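Local coordinates for protein homoprotocatechuate 2,3-dioxygenase (Brevibacterium fuscum, PDB 4Z6M) that probably uses an iron(II) centre to activate molecular oxygen and cleave the aromatic ring of homoprotocatechuate, as an extradiol dioxygenase of the glyoxalase superfamily, at residues A[184-192]-A[324-332]. The protein carries 1 engineered substitution. Numbering follows the deposited sequence.
Sequences DEGTTYAAW and RTDDSELEV
The Tyr189 ring packs beside Asp327 and Glu329, where the chain enters helix 329-333, with Ser328 C at its edge, and this is the tightly packed part of the contact. Its CE2 comes 3.3 Å from Asp327 O, CD2 lies 3.8 Å from Glu329 CB, and the OH end meets Val332 CG2, arriving from the opposite direction, at 3.9 Å. With CG beside the backbone N (chi1 -63°), the ring reaches from the strand to the helix start, while Thr187 CG2 covers one face near the rim. A tyrosine suits the place because its flat ring packs among backbone atoms, the Arg324 guanidinium and the methyls of Val332 and Thr187, while its hydroxyl hydrogen-bonds to Asp183.

Arg324 joins the two backbones. Its chain, extended from CG to NE, carries the guanidinium to Asp327 O, which NE and NH2 grip side-on at 2.9 Å each. The remaining N-H of NH2 reaches Thr188 O at 3.2 Å, nearly straight at 170°. Both acceptor oxygens lie close to the guanidinium plane, and the three bonds together restrain its rotation; Asp326 CB sits over one face.

Strand 188-194 belongs to the iron-bearing module of the glyoxalase (vicinal oxygen chelate) fold, and the later segment packs against it. Ser328 is the N-cap of the short helix, its OG accepting from Glu331 N. The buried Glu329 side chain, about 12 Å from the iron(II) ion, forms salt bridges through OE2 with Arg292 and Arg293.

Toward the more exposed end, water replaces direct packing. Thr187 OG1 donates to one water, which in turn donates to Asp327 OD2, and accepts from a second, which itself accepts the N-H of Asp327; a hydroxyl fits here because it can do both. Asp326 OD2 accepts from two further waters, one bound to Thr188 N and the other shared by Thr188 O and Arg324 NH1.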
# COMPACT_ATOMS: atom_id res chain seq x y z
N ASP A 184 -32.91 1.68 -20.08
CA ASP A 184 -34.22 2.27 -19.93
C ASP A 184 -35.28 1.66 -20.84
O ASP A 184 -36.42 2.16 -20.88
CB ASP A 184 -34.14 3.80 -20.16
CG ASP A 184 -33.77 4.20 -21.61
OD1 ASP A 184 -33.65 3.33 -22.53
OD2 ASP A 184 -33.59 5.42 -21.83
N GLU A 185 -34.92 0.59 -21.54
CA GLU A 185 -35.81 -0.12 -22.46
C GLU A 185 -36.17 -1.51 -21.96
O GLU A 185 -36.80 -2.26 -22.67
CB GLU A 185 -35.16 -0.19 -23.83
CG GLU A 185 -35.19 1.13 -24.54
CD GLU A 185 -34.30 1.15 -25.75
OE1 GLU A 185 -34.61 0.44 -26.73
OE2 GLU A 185 -33.30 1.87 -25.72
N GLY A 186 -35.79 -1.81 -20.73
CA GLY A 186 -36.19 -3.04 -20.06
C GLY A 186 -35.22 -4.19 -20.25
O GLY A 186 -35.56 -5.34 -19.92
N THR A 187 -34.04 -3.91 -20.79
CA THR A 187 -33.04 -4.97 -21.01
C THR A 187 -32.13 -5.08 -19.81
O THR A 187 -31.67 -4.07 -19.29
CB THR A 187 -32.23 -4.70 -22.29
OG1 THR A 187 -33.13 -4.68 -23.40
CG2 THR A 187 -31.15 -5.78 -22.51
N THR A 188 -31.84 -6.31 -19.39
CA THR A 188 -30.82 -6.59 -18.38
C THR A 188 -29.58 -7.15 -19.06
O THR A 188 -29.69 -8.07 -19.89
CB THR A 188 -31.34 -7.55 -17.29
OG1 THR A 188 -32.47 -6.97 -16.65
CG2 THR A 188 -30.27 -7.85 -16.26
N TYR A 189 -28.42 -6.60 -18.73
CA TYR A 189 -27.16 -6.97 -19.33
C TYR A 189 -26.28 -7.83 -18.42
O TYR A 189 -25.42 -8.55 -18.94
CB TYR A 189 -26.39 -5.74 -19.75
CG TYR A 189 -27.10 -4.95 -20.81
CD1 TYR A 189 -28.05 -3.98 -20.48
CD2 TYR A 189 -26.88 -5.20 -22.16
CE1 TYR A 189 -28.71 -3.28 -21.48
CE2 TYR A 189 -27.53 -4.49 -23.14
CZ TYR A 189 -28.46 -3.53 -22.80
OH TYR A 189 -29.11 -2.85 -23.79
N ALA A 190 -26.46 -7.74 -17.10
CA ALA A 190 -25.58 -8.43 -16.17
C ALA A 190 -26.19 -8.36 -14.79
O ALA A 190 -26.92 -7.41 -14.48
CB ALA A 190 -24.21 -7.80 -16.18
N ALA A 191 -25.91 -9.35 -13.97
CA ALA A 191 -26.33 -9.38 -12.58
C ALA A 191 -25.28 -10.09 -11.74
O ALA A 191 -24.60 -11.00 -12.23
CB ALA A 191 -27.67 -10.08 -12.42
N TRP A 192 -25.16 -9.67 -10.48
CA TRP A 192 -24.20 -10.19 -9.52
C TRP A 192 -24.95 -10.73 -8.33
O TRP A 192 -25.91 -10.14 -7.91
CB TRP A 192 -23.28 -9.05 -9.07
CG TRP A 192 -22.25 -8.62 -10.08
CD1 TRP A 192 -20.93 -8.88 -10.01
CD2 TRP A 192 -22.44 -7.81 -11.26
NE1 TRP A 192 -20.27 -8.31 -11.07
CE2 TRP A 192 -21.18 -7.67 -11.85
CE3 TRP A 192 -23.54 -7.20 -11.85
CZ2 TRP A 192 -20.99 -6.95 -13.03
CZ3 TRP A 192 -23.34 -6.46 -13.00
CH2 TRP A 192 -22.07 -6.36 -13.59
N ARG A 324 -27.47 -15.11 -27.72
CA ARG A 324 -28.22 -14.01 -27.14
C ARG A 324 -29.00 -13.26 -28.21
O ARG A 324 -28.45 -12.88 -29.25
CB ARG A 324 -27.28 -13.06 -26.41
CG ARG A 324 -27.97 -11.84 -25.80
CD ARG A 324 -26.98 -11.05 -24.96
NE ARG A 324 -27.49 -9.80 -24.39
CZ ARG A 324 -28.13 -9.70 -23.24
NH1 ARG A 324 -28.42 -10.77 -22.51
NH2 ARG A 324 -28.49 -8.48 -22.81
N THR A 325 -30.27 -13.00 -27.92
CA THR A 325 -31.12 -12.15 -28.77
C THR A 325 -31.39 -10.77 -28.20
O THR A 325 -31.69 -9.83 -28.96
CB THR A 325 -32.45 -12.87 -29.08
OG1 THR A 325 -33.15 -13.19 -27.87
CG2 THR A 325 -32.19 -14.15 -29.86
N ASP A 326 -31.30 -10.64 -26.87
CA ASP A 326 -31.34 -9.31 -26.23
C ASP A 326 -30.17 -8.46 -26.73
O ASP A 326 -29.17 -8.97 -27.26
CB ASP A 326 -31.26 -9.42 -24.71
CG ASP A 326 -32.54 -9.90 -24.06
OD1 ASP A 326 -33.59 -9.99 -24.74
OD2 ASP A 326 -32.47 -10.17 -22.83
N ASP A 327 -30.28 -7.14 -26.56
CA ASP A 327 -29.24 -6.23 -27.02
C ASP A 327 -27.86 -6.55 -26.39
O ASP A 327 -27.76 -7.05 -25.26
CB ASP A 327 -29.61 -4.77 -26.69
CG ASP A 327 -30.76 -4.23 -27.54
OD1 ASP A 327 -31.17 -4.87 -28.53
OD2 ASP A 327 -31.25 -3.13 -27.21
N SER A 328 -26.83 -6.24 -27.17
CA SER A 328 -25.44 -6.52 -26.83
C SER A 328 -24.85 -5.33 -26.09
O SER A 328 -24.86 -4.20 -26.60
CB SER A 328 -24.63 -6.77 -28.10
OG SER A 328 -23.25 -6.53 -27.91
N GLU A 329 -24.31 -5.57 -24.91
CA GLU A 329 -23.66 -4.50 -24.15
C GLU A 329 -22.53 -3.85 -24.96
O GLU A 329 -22.40 -2.62 -24.96
CB GLU A 329 -23.14 -5.03 -22.82
CG GLU A 329 -22.57 -3.92 -21.93
CD GLU A 329 -22.39 -4.30 -20.47
OE1 GLU A 329 -22.63 -5.46 -20.10
OE2 GLU A 329 -22.00 -3.40 -19.69
N LEU A 330 -21.72 -4.64 -25.66
CA LEU A 330 -20.69 -4.08 -26.52
C LEU A 330 -21.33 -3.12 -27.54
O LEU A 330 -20.92 -1.97 -27.68
CB LEU A 330 -19.96 -5.21 -27.26
CG LEU A 330 -18.83 -4.78 -28.23
CD1 LEU A 330 -17.85 -5.93 -28.43
CD2 LEU A 330 -19.32 -4.28 -29.58
N GLU A 331 -22.35 -3.61 -28.25
CA GLU A 331 -22.91 -2.80 -29.33
C GLU A 331 -23.54 -1.50 -28.83
O GLU A 331 -23.37 -0.45 -29.45
CB GLU A 331 -23.91 -3.60 -30.17
CG GLU A 331 -23.26 -4.76 -30.92
CD GLU A 331 -22.29 -4.34 -32.04
OE1 GLU A 331 -22.21 -3.14 -32.39
OE2 GLU A 331 -21.60 -5.23 -32.60
N VAL A 332 -24.24 -1.55 -27.70
CA VAL A 332 -24.97 -0.37 -27.25
C VAL A 332 -24.07 0.64 -26.55
O VAL A 332 -24.49 1.80 -26.37
CB VAL A 332 -26.19 -0.71 -26.37
CG1 VAL A 332 -27.12 -1.68 -27.09
CG2 VAL A 332 -25.81 -1.25 -25.00
O HOH W 1 -32.58 -2.59 -24.87
O HOH W 2 -32.78 -6.45 -25.55
O HOH W 3 -30.64 -10.55 -20.76
O HOH W 4 -33.20 -8.56 -20.60
O HOH W 5 -23.48 -7.85 -21.01